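Local coordinates for protein dipeptide Epimerase (Enterococcus faecalis V583, PDB 3JVA) that belongs to the mandelate racemase/muconate lactonizing enzyme family and binds a magnesium ion in its barrel domain, at residues Ala32-Glu37 with Glu64-Phe69; Glu82-Val87 with Ala100-Ala105; Asn141-Lys146 with Ile170-Ala175; Thr164-Asp169 with Gln204-Tyr209. All coordinates share one frame; numbering follows the deposited sequence.

The four contacts fall into two pairs, one in each domain. Contacts 1 and 2 lie in the N-terminal alpha/beta domain, with centres 10 Å apart. They meet through Ala101, whose CB touches CD1 of Ile66 and CG2 of Val34, and through Ile36 on Ala105. Contacts 3 and 4 lie in the barrel domain, with centres 12 Å apart. Both use helix 166-180, and Val173 and Leu206 touch between them. The two pairs sit on opposite sides of the chain's centre, their centres 42 to 43 Å apart. Magnesium is bound by Asp189, Glu215 and Asp240. The side chain of Asp169 in contact 4 is about 14 Å from this metal, so contact 4 lies outside its first shell.

Contact 1 of 4, residues Ala32-Glu37 with Glu64-Phe69; sequences AIVEIE and ETIELF
Ile66 of helix 59-73 reaches across to Ala32 and Val34 on strand 29-38. Its side chain forks at CB. One branch is CG2, which stands anti to the backbone N and meets CG2 of Val34 at 3.5 Å. This is a tight methyl-to-methyl contact. The other branch starts at CG1, which is turned beside the backbone N (chi1 -68°). From there the chain runs on extended to CD1. That tip touches two residues of the strand: CG2 of Val34 lies 3.7 Å from Ile66 CD1, and CB of Ala32 is also 3.7 Å from it. A single methyl of Val34 therefore touches both branches of the isoleucine. The two side chains run antiparallel, side by side. Ala32 and Val34 are two residues apart, so both direct CB toward the helix, while Ile33 points away and packs on Arg9 and Ser11 of strand 3-21. Ala101 of helix 96-114 closes in on the same cluster. All three touching residues are buried, and the contact is wholly apolar. It is helix-on-sheet packing, part of the alpha/beta N-terminal domain of the enolase superfamily, where helices cover one face of an antiparallel sheet.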
loop_
_atom_site.group_PDB
_atom_site.type_symbol
_atom_site.label_atom_id
_atom_site.label_comp_id
_atom_site.label_asym_id
_atom_site.label_seq_id
_atom_site.Cartn_x
_atom_site.Cartn_y
_atom_site.Cartn_z
ATOM N N ALA B 32 -23.270 -26.722 -30.377
ATOM C CA ALA B 32 -22.418 -27.319 -31.388
ATOM C C ALA B 32 -21.874 -28.611 -30.801
ATOM O O ALA B 32 -21.437 -28.634 -29.651
ATOM C CB ALA B 32 -21.271 -26.365 -31.731
ATOM N N ILE B 33 -21.939 -29.694 -31.569
ATOM C CA ILE B 33 -21.403 -30.966 -31.111
ATOM C C ILE B 33 -20.293 -31.366 -32.068
ATOM O O ILE B 33 -20.481 -31.372 -33.284
ATOM C CB ILE B 33 -22.490 -32.075 -31.055
ATOM C CG1 ILE B 33 -23.454 -31.781 -29.902
ATOM C CG2 ILE B 33 -21.837 -33.439 -30.857
ATOM C CD1 ILE B 33 -24.540 -32.827 -29.698
ATOM N N VAL B 34 -19.129 -31.680 -31.507
ATOM C CA VAL B 34 -17.973 -32.054 -32.304
ATOM C C VAL B 34 -17.594 -33.508 -32.101
ATOM O O VAL B 34 -17.775 -34.075 -31.020
ATOM C CB VAL B 34 -16.741 -31.184 -31.947
ATOM C CG1 VAL B 34 -15.545 -31.578 -32.816
ATOM C CG2 VAL B 34 -17.066 -29.716 -32.153
ATOM N N GLU B 35 -17.084 -34.111 -33.165
ATOM C CA GLU B 35 -16.627 -35.483 -33.116
ATOM C C GLU B 35 -15.241 -35.458 -33.733
ATOM O O GLU B 35 -15.085 -35.130 -34.911
ATOM C CB GLU B 35 -17.556 -36.392 -33.928
ATOM C CG GLU B 35 -18.963 -36.485 -33.363
ATOM C CD GLU B 35 -19.867 -37.379 -34.191
ATOM O OE1 GLU B 35 -19.466 -38.532 -34.461
ATOM O OE2 GLU B 35 -20.975 -36.932 -34.566
ATOM N N ILE B 36 -14.229 -35.755 -32.923
ATOM C CA ILE B 36 -12.864 -35.783 -33.417
ATOM C C ILE B 36 -12.520 -37.235 -33.696
ATOM O O ILE B 36 -12.603 -38.082 -32.807
ATOM C CB ILE B 36 -11.870 -35.203 -32.389
ATOM C CG1 ILE B 36 -12.208 -33.731 -32.127
ATOM C CG2 ILE B 36 -10.446 -35.332 -32.910
ATOM C CD1 ILE B 36 -11.194 -33.005 -31.257
ATOM N N GLU B 37 -12.158 -37.516 -34.943
ATOM C CA GLU B 37 -11.809 -38.867 -35.355
ATOM C C GLU B 37 -10.301 -38.992 -35.496
ATOM O O GLU B 37 -9.662 -38.138 -36.103
ATOM C CB GLU B 37 -12.487 -39.197 -36.689
ATOM C CG GLU B 37 -11.914 -40.424 -37.392
ATOM C CD GLU B 37 -12.585 -40.709 -38.726
ATOM O OE1 GLU B 37 -12.898 -39.748 -39.458
ATOM O OE2 GLU B 37 -12.786 -41.897 -39.051
ATOM N N GLU B 64 -18.436 -21.678 -36.698
ATOM C CA GLU B 64 -17.380 -21.187 -37.578
ATOM C C GLU B 64 -15.996 -21.366 -36.959
ATOM O O GLU B 64 -15.060 -21.837 -37.618
ATOM C CB GLU B 64 -17.607 -19.709 -37.930
ATOM C CG GLU B 64 -16.424 -19.061 -38.659
ATOM C CD GLU B 64 -16.731 -17.688 -39.249
ATOM O OE1 GLU B 64 -17.537 -16.934 -38.669
ATOM O OE2 GLU B 64 -16.144 -17.352 -40.298
ATOM N N THR B 65 -15.860 -20.998 -35.691
ATOM C CA THR B 65 -14.576 -21.118 -35.015
ATOM C C THR B 65 -14.144 -22.572 -34.876
ATOM O O THR B 65 -12.981 -22.898 -35.099
ATOM C CB THR B 65 -14.621 -20.456 -33.622
ATOM O OG1 THR B 65 -14.979 -19.076 -33.769
ATOM C CG2 THR B 65 -13.259 -20.549 -32.934
ATOM N N ILE B 66 -15.075 -23.454 -34.524
ATOM C CA ILE B 66 -14.722 -24.862 -34.380
ATOM C C ILE B 66 -14.159 -25.411 -35.690
ATOM O O ILE B 66 -13.197 -26.177 -35.684
ATOM C CB ILE B 66 -15.936 -25.710 -33.945
ATOM C CG1 ILE B 66 -16.330 -25.336 -32.510
ATOM C CG2 ILE B 66 -15.596 -27.204 -34.037
ATOM C CD1 ILE B 66 -17.562 -26.043 -32.004
ATOM N N GLU B 67 -14.753 -25.010 -36.811
ATOM C CA GLU B 67 -14.283 -25.462 -38.123
ATOM C C GLU B 67 -12.846 -25.009 -38.353
ATOM O O GLU B 67 -12.023 -25.756 -38.900
ATOM C CB GLU B 67 -15.185 -24.900 -39.222
ATOM C CG GLU B 67 -16.620 -25.401 -39.162
ATOM C CD GLU B 67 -16.818 -26.731 -39.869
ATOM O OE1 GLU B 67 -16.054 -27.685 -39.589
ATOM O OE2 GLU B 67 -17.746 -26.820 -40.705
ATOM N N LEU B 68 -12.542 -23.782 -37.942
ATOM C CA LEU B 68 -11.191 -23.249 -38.096
ATOM C C LEU B 68 -10.223 -24.053 -37.227
ATOM O O LEU B 68 -9.154 -24.459 -37.692
ATOM C CB LEU B 68 -11.146 -21.767 -37.708
ATOM C CG LEU B 68 -11.852 -20.771 -38.639
ATOM C CD1 LEU B 68 -11.810 -19.375 -38.036
ATOM C CD2 LEU B 68 -11.169 -20.782 -40.009
ATOM N N PHE B 69 -10.599 -24.283 -35.968
ATOM C CA PHE B 69 -9.767 -25.058 -35.044
ATOM C C PHE B 69 -9.540 -26.474 -35.579
ATOM O O PHE B 69 -8.421 -26.991 -35.558
ATOM C CB PHE B 69 -10.436 -25.201 -33.669
ATOM C CG PHE B 69 -10.540 -23.923 -32.879
ATOM C CD1 PHE B 69 -9.745 -22.815 -33.172
ATOM C CD2 PHE B 69 -11.387 -23.863 -31.775
ATOM C CE1 PHE B 69 -9.788 -21.669 -32.371
ATOM C CE2 PHE B 69 -11.440 -22.725 -30.966
ATOM C CZ PHE B 69 -10.635 -21.623 -31.264
#

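Contact 2 of 4, residues Glu82-Val87 with Ala100-Ala105; sequences EKIHEV and AAIDIA
OD2 of Asp103 accepts a hydrogen bond from the backbone N of Ile271, while CB of the same residue lies against the ring of His85. The nearest ring atom is His85 NE2, 3.6 Å from Asp103 CB, and His85 CE1 follows at 4.0 Å. The carbon approaches the ring obliquely, and ring and carboxylate planes are 42° apart. The histidine leaves its helix alongside the neighbouring segment, but its far end comes nearer, with CG held beside the backbone N (chi1 -87°). The ring also stacks with that of His272. His85 NE2 is buried here and has no polar partner in the model. It lies 4.7 Å from Asp103 OD2, too far for a direct bond, though the carboxylate might still influence the ring electrostatically. Beside this pair, CG2 of Ile84 meets CG2 of Ile102 at 3.8 Å. Both methyls are anti to their own backbone N, and the two side chains cross at a slant. Phe69 and Ile73 of helix 59-73 add further apolar cover on Ile102. The contact joins two successive helices of the N-terminal alpha/beta domain, and Ile271 and His272 tie it to the barrel domain, an interface characteristic of the enolase superfamily.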
loop_
_atom_site.group_PDB
_atom_site.type_symbol
_atom_site.label_atom_id
_atom_site.label_comp_id
_atom_site.label_asym_id
_atom_site.label_seq_id
_atom_site.Cartn_x
_atom_site.Cartn_y
_atom_site.Cartn_z
ATOM N N GLU B 82 -1.585 -29.419 -24.624
ATOM C CA GLU B 82 -0.809 -28.193 -24.495
ATOM C C GLU B 82 -0.741 -27.486 -25.849
ATOM O O GLU B 82 -1.018 -26.290 -25.948
ATOM C CB GLU B 82 0.604 -28.521 -23.991
ATOM C CG GLU B 82 0.662 -28.907 -22.513
ATOM C CD GLU B 82 0.589 -27.703 -21.588
ATOM O OE1 GLU B 82 1.598 -26.980 -21.465
ATOM O OE2 GLU B 82 -0.477 -27.467 -20.984
ATOM N N LYS B 83 -0.385 -28.224 -26.898
ATOM C CA LYS B 83 -0.297 -27.621 -28.226
ATOM C C LYS B 83 -1.675 -27.333 -28.806
ATOM O O LYS B 83 -1.875 -26.319 -29.473
ATOM C CB LYS B 83 0.483 -28.524 -29.192
ATOM C CG LYS B 83 0.643 -27.913 -30.581
ATOM C CD LYS B 83 1.523 -28.762 -31.505
ATOM C CE LYS B 83 1.630 -28.129 -32.896
ATOM N NZ LYS B 83 2.554 -28.878 -33.818
ATOM N N ILE B 84 -2.633 -28.217 -28.556
ATOM C CA ILE B 84 -3.965 -27.998 -29.085
ATOM C C ILE B 84 -4.509 -26.653 -28.587
ATOM O O ILE B 84 -5.088 -25.896 -29.362
ATOM C CB ILE B 84 -4.903 -29.175 -28.712
ATOM C CG1 ILE B 84 -4.501 -30.406 -29.538
ATOM C CG2 ILE B 84 -6.358 -28.809 -28.992
ATOM C CD1 ILE B 84 -5.137 -31.706 -29.093
ATOM N N HIS B 85 -4.294 -26.330 -27.314
ATOM C CA HIS B 85 -4.772 -25.049 -26.809
ATOM C C HIS B 85 -3.903 -23.925 -27.348
ATOM O O HIS B 85 -4.385 -22.822 -27.589
ATOM C CB HIS B 85 -4.793 -25.043 -25.282
ATOM C CG HIS B 85 -6.066 -25.579 -24.711
ATOM N ND1 HIS B 85 -7.211 -24.817 -24.603
ATOM C CD2 HIS B 85 -6.395 -26.817 -24.275
ATOM C CE1 HIS B 85 -8.190 -25.564 -24.123
ATOM N NE2 HIS B 85 -7.722 -26.782 -23.915
ATOM N N GLU B 86 -2.625 -24.217 -27.559
ATOM C CA GLU B 86 -1.711 -23.220 -28.110
ATOM C C GLU B 86 -2.242 -22.791 -29.476
ATOM O O GLU B 86 -2.358 -21.600 -29.767
ATOM C CB GLU B 86 -0.319 -23.826 -28.279
ATOM C CG GLU B 86 0.695 -22.893 -28.913
ATOM C CD GLU B 86 2.033 -23.575 -29.117
ATOM O OE1 GLU B 86 2.185 -24.323 -30.106
ATOM O OE2 GLU B 86 2.925 -23.376 -28.276
ATOM N N VAL B 87 -2.553 -23.781 -30.312
ATOM C CA VAL B 87 -3.073 -23.548 -31.661
ATOM C C VAL B 87 -4.387 -22.771 -31.637
ATOM O O VAL B 87 -4.558 -21.797 -32.377
ATOM C CB VAL B 87 -3.291 -24.889 -32.403
ATOM C CG1 VAL B 87 -3.897 -24.648 -33.779
ATOM C CG2 VAL B 87 -1.963 -25.619 -32.537
ATOM N N ALA B 100 -13.819 -25.130 -25.782
ATOM C CA ALA B 100 -14.281 -26.201 -24.906
ATOM C C ALA B 100 -14.702 -27.420 -25.731
ATOM O O ALA B 100 -14.443 -28.562 -25.347
ATOM C CB ALA B 100 -15.460 -25.720 -24.057
ATOM N N ALA B 101 -15.357 -27.175 -26.860
ATOM C CA ALA B 101 -15.821 -28.269 -27.709
ATOM C C ALA B 101 -14.641 -29.138 -28.157
ATOM O O ALA B 101 -14.689 -30.364 -28.066
ATOM C CB ALA B 101 -16.574 -27.713 -28.916
ATOM N N ILE B 102 -13.575 -28.498 -28.622
ATOM C CA ILE B 102 -12.389 -29.228 -29.062
ATOM C C ILE B 102 -11.697 -29.903 -27.881
ATOM O O ILE B 102 -11.317 -31.073 -27.952
ATOM C CB ILE B 102 -11.357 -28.291 -29.725
ATOM C CG1 ILE B 102 -11.907 -27.742 -31.048
ATOM C CG2 ILE B 102 -10.040 -29.030 -29.935
ATOM C CD1 ILE B 102 -12.159 -28.807 -32.116
ATOM N N ASP B 103 -11.524 -29.160 -26.794
ATOM C CA ASP B 103 -10.844 -29.704 -25.623
ATOM C C ASP B 103 -11.554 -30.935 -25.048
ATOM O O ASP B 103 -10.926 -31.961 -24.804
ATOM C CB ASP B 103 -10.716 -28.630 -24.545
ATOM C CG ASP B 103 -11.628 -28.885 -23.376
ATOM O OD1 ASP B 103 -12.767 -28.369 -23.391
ATOM O OD2 ASP B 103 -11.220 -29.625 -22.459
ATOM N N ILE B 104 -12.859 -30.831 -24.823
ATOM C CA ILE B 104 -13.614 -31.957 -24.272
ATOM C C ILE B 104 -13.451 -33.210 -25.146
ATOM O O ILE B 104 -13.197 -34.304 -24.634
ATOM C CB ILE B 104 -15.106 -31.596 -24.126
ATOM C CG1 ILE B 104 -15.267 -30.535 -23.024
ATOM C CG2 ILE B 104 -15.924 -32.849 -23.786
ATOM C CD1 ILE B 104 -16.642 -29.882 -22.978
ATOM N N ALA B 105 -13.591 -33.053 -26.458
ATOM C CA ALA B 105 -13.436 -34.183 -27.370
ATOM C C ALA B 105 -12.033 -34.785 -27.255
ATOM O O ALA B 105 -11.867 -35.998 -27.358
ATOM C CB ALA B 105 -13.720 -33.746 -28.807
#

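Contact 3 of 4, residues Asn141-Lys146 with Ile170-Ala175; sequences NVMAQK and IARVKA
Helices 140-152 and 166-180 are neighbours on the outside of the barrel, and they meet here through Met143 with Arg172 and Ala144 with Ala175. Met143 points its CB toward the other helix. Its chain is bent near the tip (chi3 74°), and the sulfur lies across the aliphatic part of Arg172. Met143 SD is 3.5 Å from Arg172 CD and 3.7 Å from Arg172 CG. The arginine chain is extended from CG to NE, which presents a run of methylene groups to the sulfur. The sulfur's approach to the guanidinium itself is oblique. The charged end is held elsewhere: Arg172 NE donates to the backbone O of Asp138, and Arg172 NH1 makes a weak bond to Thr164 OG1. Next to this pair the helices come close through small residues. The CA atoms of Ala144 and Ala175 are 5.6 Å apart. Ala144 CB sits 3.7 Å from Ala175 O, and its distance to Ala175 CB is 4.1 Å. The inner edge is backed by Ile160 of strand 157-161, which touches both Met143 and Val173. Two helices packed side by side over the strand that links them form a familiar element of the enolase-superfamily barrel, a variant of the TIM barrel.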
loop_
_atom_site.group_PDB
_atom_site.type_symbol
_atom_site.label_atom_id
_atom_site.label_comp_id
_atom_site.label_asym_id
_atom_site.label_seq_id
_atom_site.Cartn_x
_atom_site.Cartn_y
_atom_site.Cartn_z
ATOM N N ASN B 141 -45.889 -20.303 -4.696
ATOM C CA ASN B 141 -46.600 -21.558 -4.490
ATOM C C ASN B 141 -46.215 -22.644 -5.492
ATOM O O ASN B 141 -46.111 -23.819 -5.132
ATOM C CB ASN B 141 -48.107 -21.300 -4.546
ATOM C CG ASN B 141 -48.478 -20.253 -5.582
ATOM O OD1 ASN B 141 -48.103 -19.080 -5.461
ATOM N ND2 ASN B 141 -49.210 -20.669 -6.607
ATOM N N VAL B 142 -46.005 -22.255 -6.746
ATOM C CA VAL B 142 -45.627 -23.214 -7.776
ATOM C C VAL B 142 -44.201 -23.708 -7.545
ATOM O O VAL B 142 -43.931 -24.906 -7.626
ATOM C CB VAL B 142 -45.726 -22.597 -9.185
ATOM C CG1 VAL B 142 -45.230 -23.591 -10.225
ATOM C CG2 VAL B 142 -47.169 -22.205 -9.477
ATOM N N MET B 143 -43.287 -22.786 -7.256
ATOM C CA MET B 143 -41.903 -23.173 -7.009
ATOM C C MET B 143 -41.831 -24.075 -5.782
ATOM O O MET B 143 -41.038 -25.017 -5.729
ATOM C CB MET B 143 -41.029 -21.932 -6.802
ATOM C CG MET B 143 -40.962 -21.020 -8.015
ATOM S SD MET B 143 -39.695 -19.741 -7.848
ATOM C CE MET B 143 -38.205 -20.742 -8.087
ATOM N N ALA B 144 -42.677 -23.786 -4.799
ATOM C CA ALA B 144 -42.717 -24.566 -3.571
ATOM C C ALA B 144 -43.102 -26.014 -3.853
ATOM O O ALA B 144 -42.481 -26.940 -3.327
ATOM C CB ALA B 144 -43.699 -23.941 -2.587
ATOM N N GLN B 145 -44.121 -26.214 -4.682
ATOM C CA GLN B 145 -44.545 -27.573 -5.003
ATOM C C GLN B 145 -43.463 -28.276 -5.819
ATOM O O GLN B 145 -43.256 -29.482 -5.680
ATOM C CB GLN B 145 -45.877 -27.576 -5.766
ATOM C CG GLN B 145 -45.823 -27.016 -7.172
ATOM C CD GLN B 145 -47.131 -27.206 -7.920
ATOM O OE1 GLN B 145 -48.173 -26.682 -7.519
ATOM N NE2 GLN B 145 -47.084 -27.963 -9.013
ATOM N N LYS B 146 -42.762 -27.524 -6.662
ATOM C CA LYS B 146 -41.695 -28.120 -7.459
ATOM C C LYS B 146 -40.561 -28.535 -6.529
ATOM O O LYS B 146 -39.944 -29.578 -6.721
ATOM C CB LYS B 146 -41.182 -27.134 -8.510
ATOM C CG LYS B 146 -42.206 -26.780 -9.577
ATOM C CD LYS B 146 -41.608 -25.868 -10.641
ATOM C CE LYS B 146 -41.006 -24.608 -10.026
ATOM N NZ LYS B 146 -40.500 -23.672 -11.061
ATOM N N ILE B 170 -37.897 -12.704 -1.825
ATOM C CA ILE B 170 -38.236 -13.168 -0.486
ATOM C C ILE B 170 -39.453 -14.086 -0.474
ATOM O O ILE B 170 -39.456 -15.108 0.208
ATOM C CB ILE B 170 -38.476 -11.967 0.458
ATOM C CG1 ILE B 170 -37.142 -11.256 0.716
ATOM C CG2 ILE B 170 -39.097 -12.437 1.771
ATOM C CD1 ILE B 170 -37.250 -10.010 1.574
ATOM N N ALA B 171 -40.479 -13.724 -1.235
ATOM C CA ALA B 171 -41.702 -14.520 -1.304
ATOM C C ALA B 171 -41.423 -15.946 -1.777
ATOM O O ALA B 171 -41.940 -16.912 -1.214
ATOM C CB ALA B 171 -42.705 -13.846 -2.231
ATOM N N ARG B 172 -40.601 -16.071 -2.815
ATOM C CA ARG B 172 -40.251 -17.374 -3.360
ATOM C C ARG B 172 -39.407 -18.181 -2.383
ATOM O O ARG B 172 -39.683 -19.354 -2.142
ATOM C CB ARG B 172 -39.498 -17.206 -4.683
ATOM C CG ARG B 172 -40.376 -16.710 -5.814
ATOM C CD ARG B 172 -39.575 -16.315 -7.043
ATOM N NE ARG B 172 -40.464 -15.832 -8.097
ATOM C CZ ARG B 172 -40.203 -14.791 -8.880
ATOM N NH1 ARG B 172 -39.071 -14.111 -8.732
ATOM N NH2 ARG B 172 -41.075 -14.427 -9.813
ATOM N N VAL B 173 -38.380 -17.554 -1.819
ATOM C CA VAL B 173 -37.517 -18.249 -0.873
ATOM C C VAL B 173 -38.314 -18.696 0.352
ATOM O O VAL B 173 -38.144 -19.808 0.847
ATOM C CB VAL B 173 -36.336 -17.351 -0.435
ATOM C CG1 VAL B 173 -35.554 -18.020 0.680
ATOM C CG2 VAL B 173 -35.422 -17.090 -1.630
ATOM N N LYS B 174 -39.193 -17.823 0.828
ATOM C CA LYS B 174 -40.027 -18.127 1.985
ATOM C C LYS B 174 -40.889 -19.366 1.737
ATOM O O LYS B 174 -40.927 -20.279 2.559
ATOM C CB LYS B 174 -40.930 -16.937 2.301
ATOM C CG LYS B 174 -41.940 -17.203 3.405
ATOM C CD LYS B 174 -42.890 -16.028 3.590
ATOM C CE LYS B 174 -42.155 -14.781 4.043
ATOM N NZ LYS B 174 -43.084 -13.637 4.266
ATOM N N ALA B 175 -41.579 -19.384 0.600
ATOM C CA ALA B 175 -42.448 -20.499 0.231
ATOM C C ALA B 175 -41.667 -21.803 0.103
ATOM O O ALA B 175 -42.082 -22.849 0.602
ATOM C CB ALA B 175 -43.163 -20.187 -1.080
#

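Contact 4 of 4, residues Thr164-Asp169 with Gln204-Tyr209; sequences TGIEAD and QALADY
The start of helix 166-180 faces residues Ala205 and Leu206 of helix 196-206, with CA atoms 8.4 Å apart for Ile166 and Ala205 and 8.0 Å apart for Asp169 and Leu206. Side chains bridge the two backbones. Ile166 sends CG1 away from its backbone N (chi1 -169°), and this carries CD1 across to the other helix. CD1 of Ile166 is 4.3 Å from Ala205 CB and also reaches CD2 of Leu206. The latter pair is modelled too close to be physical, so its exact spacing is doubtful. The other methyl of Leu206, CD1, lies 4.3 Å from the backbone O of Asp169.

Around this apolar patch the helix start is tied down by polar bonds. Gly165 is the N-cap residue and has a positive phi angle. Thr164 grips Asp169 OD1 twice. Thr164 N reaches Asp169 OD1 at 3.2 Å on the oxygen's syn lone pair, with an N-H...O angle of 159°. Thr164 OG1 gives Asp169 OD1 a second bond of 3.0 Å, from 39° above the carboxylate plane. Asp169 OD2 accepts from the backbone N of Gly163. Both carboxylate oxygens are therefore engaged and the group's rotation is fixed. Glu167 OE2 takes the backbone N of Ala168 at 2.9 Å. Two acidic groups near this helix start would probably interact favourably with its dipole. The chemistry thus divides: methyl groups join the two helices, while the polar bonds hold the loop and the first turn of helix 166-180.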
loop_
_atom_site.group_PDB
_atom_site.type_symbol
_atom_site.label_atom_id
_atom_site.label_comp_id
_atom_site.label_asym_id
_atom_site.label_seq_id
_atom_site.Cartn_x
_atom_site.Cartn_y
_atom_site.Cartn_z
ATOM N N THR B 164 -34.722 -10.251 -8.755
ATOM C CA THR B 164 -35.882 -9.879 -9.567
ATOM C C THR B 164 -36.770 -8.907 -8.796
ATOM O O THR B 164 -37.877 -8.582 -9.231
ATOM C CB THR B 164 -36.739 -11.114 -9.905
ATOM O OG1 THR B 164 -37.476 -11.517 -8.742
ATOM C CG2 THR B 164 -35.860 -12.269 -10.349
ATOM N N GLY B 165 -36.272 -8.446 -7.655
ATOM C CA GLY B 165 -37.034 -7.554 -6.801
ATOM C C GLY B 165 -37.059 -8.241 -5.453
ATOM O O GLY B 165 -37.523 -9.376 -5.345
ATOM N N ILE B 166 -36.558 -7.565 -4.425
ATOM C CA ILE B 166 -36.482 -8.149 -3.091
ATOM C C ILE B 166 -37.771 -8.774 -2.546
ATOM O O ILE B 166 -37.729 -9.845 -1.940
ATOM C CB ILE B 166 -35.947 -7.117 -2.069
ATOM C CG1 ILE B 166 -35.625 -7.819 -0.749
ATOM C CG2 ILE B 166 -36.966 -6.009 -1.855
ATOM C CD1 ILE B 166 -34.548 -8.868 -0.875
ATOM N N GLU B 167 -38.911 -8.122 -2.756
ATOM C CA GLU B 167 -40.169 -8.668 -2.253
ATOM C C GLU B 167 -40.484 -9.994 -2.938
ATOM O O GLU B 167 -40.864 -10.967 -2.284
ATOM C CB GLU B 167 -41.319 -7.676 -2.468
ATOM C CG GLU B 167 -41.722 -7.456 -3.921
ATOM C CD GLU B 167 -40.586 -6.934 -4.788
ATOM O OE1 GLU B 167 -39.994 -5.887 -4.438
ATOM O OE2 GLU B 167 -40.294 -7.574 -5.823
ATOM N N ALA B 168 -40.316 -10.029 -4.256
ATOM C CA ALA B 168 -40.576 -11.237 -5.026
ATOM C C ALA B 168 -39.574 -12.328 -4.655
ATOM O O ALA B 168 -39.943 -13.492 -4.503
ATOM C CB ALA B 168 -40.494 -10.932 -6.514
ATOM N N ASP B 169 -38.306 -11.948 -4.516
ATOM C CA ASP B 169 -37.264 -12.908 -4.151
ATOM C C ASP B 169 -37.615 -13.548 -2.811
ATOM O O ASP B 169 -37.629 -14.771 -2.672
ATOM C CB ASP B 169 -35.894 -12.220 -4.022
ATOM C CG ASP B 169 -35.354 -11.702 -5.349
ATOM O OD1 ASP B 169 -35.739 -12.220 -6.419
ATOM O OD2 ASP B 169 -34.513 -10.781 -5.314
ATOM N N GLN B 204 -28.687 -9.891 3.337
ATOM C CA GLN B 204 -28.969 -10.025 4.758
ATOM C C GLN B 204 -30.454 -10.299 4.991
ATOM O O GLN B 204 -30.822 -10.970 5.951
ATOM C CB GLN B 204 -28.519 -8.774 5.510
ATOM C CG GLN B 204 -27.020 -8.573 5.414
ATOM C CD GLN B 204 -26.516 -7.456 6.284
ATOM O OE1 GLN B 204 -27.061 -6.351 6.277
ATOM N NE2 GLN B 204 -25.455 -7.732 7.035
ATOM N N ALA B 205 -31.305 -9.796 4.104
ATOM C CA ALA B 205 -32.742 -10.030 4.232
ATOM C C ALA B 205 -33.059 -11.479 3.863
ATOM O O ALA B 205 -33.860 -12.140 4.524
ATOM C CB ALA B 205 -33.511 -9.077 3.334
ATOM N N LEU B 206 -32.422 -11.974 2.805
ATOM C CA LEU B 206 -32.639 -13.348 2.367
ATOM C C LEU B 206 -32.022 -14.345 3.344
ATOM O O LEU B 206 -32.515 -15.467 3.492
ATOM C CB LEU B 206 -32.035 -13.569 0.973
ATOM C CG LEU B 206 -32.804 -13.117 -0.274
ATOM C CD1 LEU B 206 -34.047 -13.972 -0.455
ATOM C CD2 LEU B 206 -33.176 -11.668 -0.157
ATOM N N ALA B 207 -30.945 -13.933 4.007
ATOM C CA ALA B 207 -30.243 -14.795 4.956
ATOM C C ALA B 207 -31.128 -15.325 6.084
ATOM O O ALA B 207 -30.821 -16.357 6.675
ATOM C CB ALA B 207 -29.041 -14.057 5.546
ATOM N N ASP B 208 -32.214 -14.621 6.388
ATOM C CA ASP B 208 -33.119 -15.060 7.450
ATOM C C ASP B 208 -33.724 -16.429 7.155
ATOM O O ASP B 208 -34.261 -17.082 8.051
ATOM C CB ASP B 208 -34.261 -14.058 7.651
ATOM C CG ASP B 208 -33.786 -12.728 8.209
ATOM O OD1 ASP B 208 -32.899 -12.731 9.087
ATOM O OD2 ASP B 208 -34.312 -11.679 7.780
ATOM N N TYR B 209 -33.638 -16.861 5.902
ATOM C CA TYR B 209 -34.198 -18.146 5.500
ATOM C C TYR B 209 -33.154 -19.243 5.358
ATOM O O TYR B 209 -33.430 -20.301 4.793
ATOM C CB TYR B 209 -34.968 -17.976 4.189
ATOM C CG TYR B 209 -36.137 -17.035 4.335
ATOM C CD1 TYR B 209 -37.327 -17.463 4.926
ATOM C CD2 TYR B 209 -36.034 -15.700 3.957
ATOM C CE1 TYR B 209 -38.380 -16.582 5.140
ATOM C CE2 TYR B 209 -37.083 -14.809 4.168
ATOM C CZ TYR B 209 -38.252 -15.259 4.761
ATOM O OH TYR B 209 -39.287 -14.383 4.985
#